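Local structure of putative acetyltransferase (Clostridium difficile, 3DSB) at residues A28-G33 and E95-G100; D18-F23 and G55-Y60. The protein probably acts as an acyltransferase of the GNAT family, passing acyl groups other than amino-acyl groups to a substrate not yet established. All coordinates share one frame; numbering follows the deposited sequence.

Helix 17-32 supplies one partner to both contacts, which makes the pair a compact example of how a single helix can be fixed at different depths of a GNAT fold. In interaction 2 its early part, 18-23, sits on strand 56-62 in the buried interior. In interaction 1 the segment 28-33, at its C-terminal end, reaches the loop 95-100 at the surface through one salt bridge. The centres are 14 Å apart and the nearest atoms about 5 Å, without touching. One bound trimethyl glycine touches Glu32 near the end of the helix, and the side chain of Tyr57 is about 9 Å from a bound trimethyl glycine. The second subunit also approaches both contacts.

Interaction 1: residues A28-G33 and E95-G100; sequences AKETEG and EYRRKG. With SO4 (sulfate ion), chain C.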
ATOM      1  N   ALA A  28       7.108 -17.307   5.504  1.00 16.19           N
ATOM      2  CA  ALA A  28       6.920 -16.547   6.737  1.00 17.39           C
ATOM      3  C   ALA A  28       7.722 -17.231   7.812  1.00 19.59           C
ATOM      4  O   ALA A  28       8.373 -16.548   8.667  1.00 21.21           O
ATOM      5  CB  ALA A  28       5.446 -16.502   7.080  1.00 16.87           C
ATOM      6  N   LYS A  29       7.753 -18.567   7.778  1.00 20.18           N
ATOM      7  CA  LYS A  29       8.597 -19.249   8.773  1.00 23.55           C
ATOM      8  C   LYS A  29      10.068 -18.935   8.535  1.00 24.04           C
ATOM      9  O   LYS A  29      10.803 -18.552   9.473  1.00 25.37           O
ATOM     10  CB  LYS A  29       8.353 -20.746   8.779  1.00 22.95           C
ATOM     11  CG  LYS A  29       9.237 -21.490   9.805  1.00 26.08           C
ATOM     12  CD  LYS A  29       8.891 -21.151  11.267  1.00 28.69           C
ATOM     13  CE  LYS A  29       9.805 -21.914  12.266  1.00 26.56           C
ATOM     14  NZ  LYS A  29       9.923 -21.333  13.671  1.00 28.67           N
ATOM     15  N   GLU A  30      10.523 -19.084   7.289  1.00 24.52           N
ATOM     16  CA  GLU A  30      11.965 -18.948   7.018  1.00 25.17           C
ATOM     17  C   GLU A  30      12.518 -17.523   7.188  1.00 26.43           C
ATOM     18  O   GLU A  30      13.682 -17.381   7.634  1.00 28.20           O
ATOM     19  CB  GLU A  30      12.287 -19.495   5.591  1.00 24.51           C
ATOM     20  CG  GLU A  30      11.885 -20.975   5.314  1.00 25.17           C
ATOM     21  CD  GLU A  30      11.998 -21.374   3.788  1.00 24.68           C
ATOM     22  OE1 GLU A  30      11.392 -22.395   3.342  1.00 23.63           O
ATOM     23  OE2 GLU A  30      12.720 -20.640   3.069  1.00 24.59           O
ATOM     24  N   THR A  31      11.728 -16.483   6.877  1.00 27.99           N
ATOM     25  CA  THR A  31      12.184 -15.063   6.810  1.00 28.42           C
ATOM     26  C   THR A  31      11.729 -14.053   7.893  1.00 28.82           C
ATOM     27  O   THR A  31      12.321 -12.952   8.024  1.00 29.54           O
ATOM     28  CB  THR A  31      11.876 -14.374   5.447  1.00 28.97           C
ATOM     29  OG1 THR A  31      10.481 -14.045   5.348  1.00 30.00           O
ATOM     30  CG2 THR A  31      12.320 -15.222   4.282  1.00 29.49           C
ATOM     31  N   GLU A  32      10.668 -14.397   8.623  1.00 28.04           N
ATOM     32  CA  GLU A  32      10.118 -13.546   9.687  1.00 28.30           C
ATOM     33  C   GLU A  32       9.927 -14.366  10.965  1.00 27.82           C
ATOM     34  O   GLU A  32       9.391 -13.875  11.968  1.00 28.06           O
ATOM     35  CB  GLU A  32       8.785 -12.916   9.257  1.00 27.52           C
ATOM     36  CG  GLU A  32       8.945 -11.811   8.232  1.00 29.07           C
ATOM     37  CD  GLU A  32       7.659 -11.136   7.847  1.00 29.27           C
ATOM     38  OE1 GLU A  32       6.741 -10.999   8.690  1.00 31.46           O
ATOM     39  OE2 GLU A  32       7.570 -10.696   6.676  1.00 34.40           O
ATOM     40  N   GLY A  33      10.365 -15.614  10.948  1.00 26.84           N
ATOM     41  CA  GLY A  33      10.138 -16.479  12.101  1.00 27.86           C
ATOM     42  C   GLY A  33       8.679 -16.673  12.526  1.00 28.69           C
ATOM     43  O   GLY A  33       8.420 -16.875  13.712  1.00 29.38           O
ATOM     44  N   GLU A  95      14.135 -26.802  -3.685  1.00 18.11           N
ATOM     45  CA  GLU A  95      14.766 -27.702  -4.671  1.00 19.46           C
ATOM     46  C   GLU A  95      15.141 -26.960  -5.965  1.00 18.88           C
ATOM     47  O   GLU A  95      15.750 -27.564  -6.883  1.00 18.94           O
ATOM     48  CB  GLU A  95      13.800 -28.811  -5.022  1.00 21.85           C
ATOM     49  CG  GLU A  95      13.458 -29.770  -3.886  1.00 26.92           C
ATOM     50  CD  GLU A  95      12.563 -30.896  -4.385  1.00 33.66           C
ATOM     51  OE1 GLU A  95      13.044 -31.716  -5.198  1.00 39.34           O
ATOM     52  OE2 GLU A  95      11.382 -30.958  -3.985  1.00 38.47           O
ATOM     53  N   TYR A  96      14.783 -25.664  -6.045  1.00 16.97           N
ATOM     54  CA  TYR A  96      15.003 -24.885  -7.257  1.00 16.81           C
ATOM     55  C   TYR A  96      15.825 -23.621  -7.013  1.00 16.57           C
ATOM     56  O   TYR A  96      15.890 -22.751  -7.863  1.00 17.77           O
ATOM     57  CB  TYR A  96      13.652 -24.569  -7.946  1.00 16.46           C
ATOM     58  CG  TYR A  96      13.003 -25.833  -8.455  1.00 17.16           C
ATOM     59  CD1 TYR A  96      13.238 -26.273  -9.757  1.00 17.81           C
ATOM     60  CD2 TYR A  96      12.205 -26.625  -7.616  1.00 17.52           C
ATOM     61  CE1 TYR A  96      12.650 -27.437 -10.221  1.00 18.92           C
ATOM     62  CE2 TYR A  96      11.622 -27.806  -8.067  1.00 19.36           C
ATOM     63  CZ  TYR A  96      11.885 -28.212  -9.386  1.00 19.72           C
ATOM     64  OH  TYR A  96      11.354 -29.382  -9.885  1.00 21.79           O
ATOM     65  N   ARG A  97      16.466 -23.542  -5.848  1.00 16.55           N
ATOM     66  CA  ARG A  97      17.259 -22.371  -5.476  1.00 16.90           C
ATOM     67  C   ARG A  97      18.663 -22.397  -6.093  1.00 17.48           C
ATOM     68  O   ARG A  97      19.111 -23.431  -6.595  1.00 17.70           O
ATOM     69  CB  ARG A  97      17.342 -22.266  -3.968  1.00 17.29           C
ATOM     70  CG  ARG A  97      16.019 -21.823  -3.391  1.00 16.16           C
ATOM     71  CD  ARG A  97      16.071 -21.749  -1.874  1.00 17.47           C
ATOM     72  NE  ARG A  97      14.736 -21.555  -1.326  1.00 16.45           N
ATOM     73  CZ  ARG A  97      14.483 -21.350  -0.034  1.00 15.18           C
ATOM     74  NH1 ARG A  97      15.492 -21.287   0.858  1.00 19.03           N
ATOM     75  NH2 ARG A  97      13.227 -21.185   0.362  1.00 19.62           N
ATOM     76  N   ARG A  98      19.334 -21.242  -6.066  1.00 17.46           N
ATOM     77  CA  ARG A  98      20.690 -21.072  -6.613  1.00 18.66           C
ATOM     78  C   ARG A  98      20.713 -21.229  -8.137  1.00 17.82           C
ATOM     79  O   ARG A  98      21.768 -21.584  -8.730  1.00 18.70           O
ATOM     80  CB  ARG A  98      21.707 -21.993  -5.878  1.00 18.81           C
ATOM     81  CG  ARG A  98      21.815 -21.690  -4.355  1.00 21.34           C
ATOM     82  CD  ARG A  98      22.663 -22.747  -3.602  1.00 22.80           C
ATOM     83  NE  ARG A  98      22.186 -24.119  -3.838  1.00 28.80           N
ATOM     84  CZ  ARG A  98      21.123 -24.692  -3.259  1.00 30.15           C
ATOM     85  NH1 ARG A  98      20.363 -24.040  -2.362  1.00 30.43           N
ATOM     86  NH2 ARG A  98      20.821 -25.945  -3.569  1.00 32.43           N
ATOM     87  N   LYS A  99      19.570 -20.918  -8.774  1.00 16.74           N
ATOM     88  CA  LYS A  99      19.433 -20.989 -10.218  1.00 17.03           C
ATOM     89  C   LYS A  99      18.959 -19.666 -10.830  1.00 16.66           C
ATOM     90  O   LYS A  99      18.626 -19.603 -12.011  1.00 18.09           O
ATOM     91  CB  LYS A  99      18.471 -22.121 -10.612  1.00 17.23           C
ATOM     92  CG  LYS A  99      18.938 -23.541 -10.215  1.00 17.82           C
ATOM     93  CD  LYS A  99      20.121 -24.030 -11.068  1.00 21.11           C
ATOM     94  CE  LYS A  99      20.389 -25.495 -10.718  1.00 23.94           C
ATOM     95  NZ  LYS A  99      21.534 -26.010 -11.494  1.00 26.76           N
ATOM     96  N   GLY A 100      18.928 -18.612 -10.009  1.00 15.87           N
ATOM     97  CA  GLY A 100      18.592 -17.257 -10.479  1.00 16.19           C
ATOM     98  C   GLY A 100      17.103 -16.918 -10.502  1.00 15.17           C
ATOM     99  O   GLY A 100      16.713 -15.875 -11.025  1.00 16.16           O
TER
HETATM  100  S   SO4 C   2      17.408 -17.855  -5.438  0.90 21.71           S
HETATM  101  O1  SO4 C   2      16.485 -18.056  -6.544  0.90 19.75           O
HETATM  102  O2  SO4 C   2      16.616 -17.256  -4.325  0.90 22.43           O
HETATM  103  O3  SO4 C   2      18.015 -19.076  -4.931  0.90 20.91           O
HETATM  104  O4  SO4 C   2      18.384 -16.833  -5.806  0.90 23.36           O
HETATM  105  O   HOH W   1      15.194 -20.220   3.540  1.00 30.66           O
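Glu30 and Arg97 account for all of the small surface, 66 Å², buried here, and they join helix 17-32 to the loop of the GNAT motif, Arg97-x-x-Gly100, that precedes helix 101-115. In this family the loop receives the pyrophosphate of acetyl-CoA. The two side chains approach from opposite directions and span backbones whose nearest CA atoms, those of Glu30 and Arg97, are 14.0 Å apart. The gap is spanned because both chains are stretched out, Glu30 beyond CG and Arg97 from CG to NE, the latter after a chi1 of -73° that sets CG anti to the carbonyl carbon. Arg97 NH2 donates to Glu30 OE2 at 2.8 Å, an almost straight bond (176°) within a salt bridge. The acceptor lies in the guanidinium plane and offers its syn lone pair, yet the carboxylate and guanidinium planes are turned 58° apart, and one oxygen alone makes the pairing. A water closes the small ring: it donates to Glu30 OE2 at 2.6 Å and accepts from Arg97 NH1 at 2.9 Å.

Second-shell partners steady both groups. Tyr91 OH is hydrogen-bonded to Glu30 OE1. Arg97 NE donates to Val92 O, so the guanidinium is gripped at NE as well as at NH2. At the other end of the Arg97 side chain, by its backbone, a sulfate, probably from the crystallisation liquor, is bound by backbone N-H groups of Arg98 and Phe102, consistent with an anion occupying the pyrophosphate site. Sulfate O3 takes the Arg98 N-H at 2.8 Å and lies 3.4 Å from Arg97 CB.

Interaction 2: residues D18-F23 and G55-Y60; sequences DTIAKF and GKYHVY
The hydroxyl OH of Tyr57, at the far end of the ring that Ile20 covers, is hydrogen-bonded to Asp78 OD2 of the second subunit, which probably helps to hold the ring in place within a helix-on-sheet layer of the GNAT fold. Here helix 17-32 packs against strand 56-62, and Ile20 does the work on the helix side. Tyr57 and Val59, two residues apart on the strand, both direct their side chains to the helix; the intervening His58 points the other way.

Both branches of Ile20 meet Tyr57, and CD1 reaches Val59 as well. Its CG2, anti to the backbone N, is a methyl placed over one face of Tyr57 in a CH-pi contact, 3.9 Å from the centroid of the Tyr57 ring and 23° off the normal. The methyl is offset toward the rim, so that Ile20 CG2 comes within 3.6 Å of Tyr57 CE1. The other branch, extended by a chi2 of 170°, carries CD1 to the root of the same ring, 4.1 Å from Tyr57 CG.

Helix 38-50 completes the packing, with Val45 touching both Ile20 and Tyr57. The strand itself is held on its two sides: Tyr57 and Val59 bond through their backbones to Ala12 and Arg10, and His58 to Ile70. The Ile20 and Val59 side chains cross at about a right angle, with Ile20 CD1 4.1 Å from Val59 CG1.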
ATOM      1  N   ASP A  18      -3.262 -24.029  -3.500  1.00 17.06           N
ATOM      2  CA  ASP A  18      -2.621 -24.793  -2.443  1.00 17.75           C
ATOM      3  C   ASP A  18      -1.114 -24.592  -2.421  1.00 16.29           C
ATOM      4  O   ASP A  18      -0.506 -24.473  -1.347  1.00 15.89           O
ATOM      5  CB  ASP A  18      -2.938 -26.293  -2.580  1.00 19.50           C
ATOM      6  CG  ASP A  18      -4.366 -26.625  -2.207  1.00 25.00           C
ATOM      7  OD1 ASP A  18      -5.114 -25.719  -1.770  1.00 29.92           O
ATOM      8  OD2 ASP A  18      -4.743 -27.812  -2.355  1.00 31.68           O
ATOM      9  N   THR A  19      -0.515 -24.542  -3.610  1.00 15.37           N
ATOM     10  CA  THR A  19       0.936 -24.337  -3.703  1.00 14.54           C
ATOM     11  C   THR A  19       1.334 -22.933  -3.218  1.00 13.39           C
ATOM     12  O   THR A  19       2.305 -22.778  -2.482  1.00 13.27           O
ATOM     13  CB  THR A  19       1.401 -24.574  -5.125  1.00 16.18           C
ATOM     14  OG1 THR A  19       1.056 -25.923  -5.471  1.00 18.14           O
ATOM     15  CG2 THR A  19       2.908 -24.386  -5.247  1.00 16.13           C
ATOM     16  N   ILE A  20       0.601 -21.909  -3.633  1.00 13.13           N
ATOM     17  CA  ILE A  20       0.923 -20.535  -3.186  1.00 12.08           C
ATOM     18  C   ILE A  20       0.758 -20.400  -1.668  1.00 11.40           C
ATOM     19  O   ILE A  20       1.570 -19.728  -1.004  1.00 12.39           O
ATOM     20  CB  ILE A  20       0.066 -19.506  -3.954  1.00 12.61           C
ATOM     21  CG1 ILE A  20       0.542 -19.454  -5.418  1.00 13.82           C
ATOM     22  CG2 ILE A  20       0.145 -18.139  -3.322  1.00 12.65           C
ATOM     23  CD1 ILE A  20      -0.364 -18.652  -6.341  1.00 14.33           C
ATOM     24  N   ALA A  21      -0.269 -21.030  -1.114  1.00 11.34           N
ATOM     25  CA  ALA A  21      -0.461 -20.978   0.328  1.00 12.28           C
ATOM     26  C   ALA A  21       0.735 -21.710   1.008  1.00 12.90           C
ATOM     27  O   ALA A  21       1.336 -21.172   1.952  1.00 13.29           O
ATOM     28  CB  ALA A  21      -1.824 -21.574   0.735  1.00 13.13           C
ATOM     29  N   LYS A  22       1.131 -22.895   0.511  1.00 14.32           N
ATOM     30  CA  LYS A  22       2.257 -23.583   1.118  1.00 14.28           C
ATOM     31  C   LYS A  22       3.535 -22.717   1.030  1.00 13.01           C
ATOM     32  O   LYS A  22       4.296 -22.612   1.991  1.00 14.00           O
ATOM     33  CB  LYS A  22       2.464 -24.946   0.424  1.00 15.73           C
ATOM     34  CG  LYS A  22       3.736 -25.674   0.801  1.00 18.22           C
ATOM     35  CD  LYS A  22       3.852 -26.981   0.028  1.00 18.90           C
ATOM     36  CE  LYS A  22       4.215 -26.708  -1.417  1.00 23.27           C
ATOM     37  NZ  LYS A  22       4.596 -28.004  -2.084  1.00 26.28           N
ATOM     38  N   PHE A  23       3.767 -22.096  -0.128  1.00 12.04           N
ATOM     39  CA  PHE A  23       4.962 -21.273  -0.291  1.00 12.14           C
ATOM     40  C   PHE A  23       4.963 -20.105   0.701  1.00 11.92           C
ATOM     41  O   PHE A  23       6.004 -19.743   1.285  1.00 12.94           O
ATOM     42  CB  PHE A  23       5.021 -20.678  -1.696  1.00 12.84           C
ATOM     43  CG  PHE A  23       5.473 -21.633  -2.776  1.00 13.07           C
ATOM     44  CD1 PHE A  23       5.855 -22.935  -2.493  1.00 13.56           C
ATOM     45  CD2 PHE A  23       5.550 -21.164  -4.088  1.00 13.76           C
ATOM     46  CE1 PHE A  23       6.314 -23.795  -3.527  1.00 15.25           C
ATOM     47  CE2 PHE A  23       5.971 -22.013  -5.133  1.00 17.15           C
ATOM     48  CZ  PHE A  23       6.355 -23.310  -4.838  1.00 15.34           C
ATOM     49  N   GLY A  55      -4.361  -6.969  -6.196  1.00 17.89           N
ATOM     50  CA  GLY A  55      -2.953  -7.337  -6.396  1.00 16.18           C
ATOM     51  C   GLY A  55      -2.868  -8.555  -7.296  1.00 15.22           C
ATOM     52  O   GLY A  55      -3.894  -9.061  -7.799  1.00 14.87           O
ATOM     53  N   LYS A  56      -1.653  -9.026  -7.515  1.00 13.13           N
ATOM     54  CA  LYS A  56      -1.420 -10.162  -8.410  1.00 13.17           C
ATOM     55  C   LYS A  56      -0.297 -11.061  -7.910  1.00 10.97           C
ATOM     56  O   LYS A  56       0.743 -10.561  -7.436  1.00 10.86           O
ATOM     57  CB  LYS A  56      -1.017  -9.673  -9.810  1.00 14.89           C
ATOM     58  CG  LYS A  56      -1.954  -8.730 -10.501  1.00 21.10           C
ATOM     59  CD  LYS A  56      -3.166  -9.394 -11.101  1.00 27.37           C
ATOM     60  CE  LYS A  56      -3.871  -8.362 -11.991  1.00 31.63           C
ATOM     61  NZ  LYS A  56      -3.980  -6.991 -11.293  1.00 34.23           N
ATOM     62  N   TYR A  57      -0.496 -12.382  -8.023  1.00 11.29           N
ATOM     63  CA  TYR A  57       0.588 -13.348  -7.965  1.00 11.69           C
ATOM     64  C   TYR A  57       1.040 -13.674  -9.360  1.00 11.82           C
ATOM     65  O   TYR A  57       0.211 -13.845 -10.279  1.00 11.94           O
ATOM     66  CB  TYR A  57       0.142 -14.661  -7.336  1.00 12.75           C
ATOM     67  CG  TYR A  57      -0.323 -14.582  -5.916  1.00 12.21           C
ATOM     68  CD1 TYR A  57       0.581 -14.583  -4.875  1.00 13.31           C
ATOM     69  CD2 TYR A  57      -1.685 -14.680  -5.616  1.00 14.26           C
ATOM     70  CE1 TYR A  57       0.123 -14.579  -3.531  1.00 12.92           C
ATOM     71  CE2 TYR A  57      -2.147 -14.660  -4.326  1.00 14.35           C
ATOM     72  CZ  TYR A  57      -1.234 -14.626  -3.273  1.00 12.09           C
ATOM     73  OH  TYR A  57      -1.744 -14.605  -1.995  1.00 14.45           O
ATOM     74  N   HIS A  58       2.357 -13.822  -9.507  1.00 11.94           N
ATOM     75  CA  HIS A  58       2.942 -14.473 -10.677  1.00 13.55           C
ATOM     76  C   HIS A  58       3.719 -15.671 -10.157  1.00 12.44           C
ATOM     77  O   HIS A  58       4.334 -15.617  -9.072  1.00 13.13           O
ATOM     78  CB  HIS A  58       3.884 -13.543 -11.457  1.00 15.00           C
ATOM     79  CG  HIS A  58       3.179 -12.434 -12.169  1.00 14.46           C
ATOM     80  ND1 HIS A  58       2.739 -11.300 -11.515  1.00 14.99           N
ATOM     81  CD2 HIS A  58       2.780 -12.303 -13.461  1.00 16.64           C
ATOM     82  CE1 HIS A  58       2.128 -10.505 -12.381  1.00 18.15           C
ATOM     83  NE2 HIS A  58       2.131 -11.090 -13.565  1.00 18.40           N
ATOM     84  N   VAL A  59       3.730 -16.739 -10.950  1.00 12.70           N
ATOM     85  CA  VAL A  59       4.446 -17.940 -10.587  1.00 13.28           C
ATOM     86  C   VAL A  59       5.422 -18.299 -11.709  1.00 13.94           C
ATOM     87  O   VAL A  59       5.186 -18.015 -12.905  1.00 14.64           O
ATOM     88  CB  VAL A  59       3.466 -19.126 -10.352  1.00 13.28           C
ATOM     89  CG1 VAL A  59       2.682 -18.905  -9.067  1.00 13.68           C
ATOM     90  CG2 VAL A  59       2.488 -19.339 -11.557  1.00 13.16           C
ATOM     91  N   TYR A  60       6.530 -18.883 -11.256  1.00 12.73           N
ATOM     92  CA  TYR A  60       7.567 -19.427 -12.151  1.00 13.17           C
ATOM     93  C   TYR A  60       7.313 -20.928 -12.275  1.00 13.32           C
ATOM     94  O   TYR A  60       7.186 -21.615 -11.277  1.00 13.21           O
ATOM     95  CB  TYR A  60       8.927 -19.138 -11.540  1.00 14.84           C
ATOM     96  CG  TYR A  60      10.128 -19.411 -12.415  1.00 14.94           C
ATOM     97  CD1 TYR A  60      10.820 -18.359 -13.021  1.00 16.85           C
ATOM     98  CD2 TYR A  60      10.605 -20.709 -12.577  1.00 15.32           C
ATOM     99  CE1 TYR A  60      11.953 -18.601 -13.821  1.00 17.96           C
ATOM    100  CE2 TYR A  60      11.723 -20.953 -13.331  1.00 18.36           C
ATOM    101  CZ  TYR A  60      12.398 -19.907 -13.934  1.00 17.40           C
ATOM    102  OH  TYR A  60      13.512 -20.188 -14.685  1.00 21.54           O
TER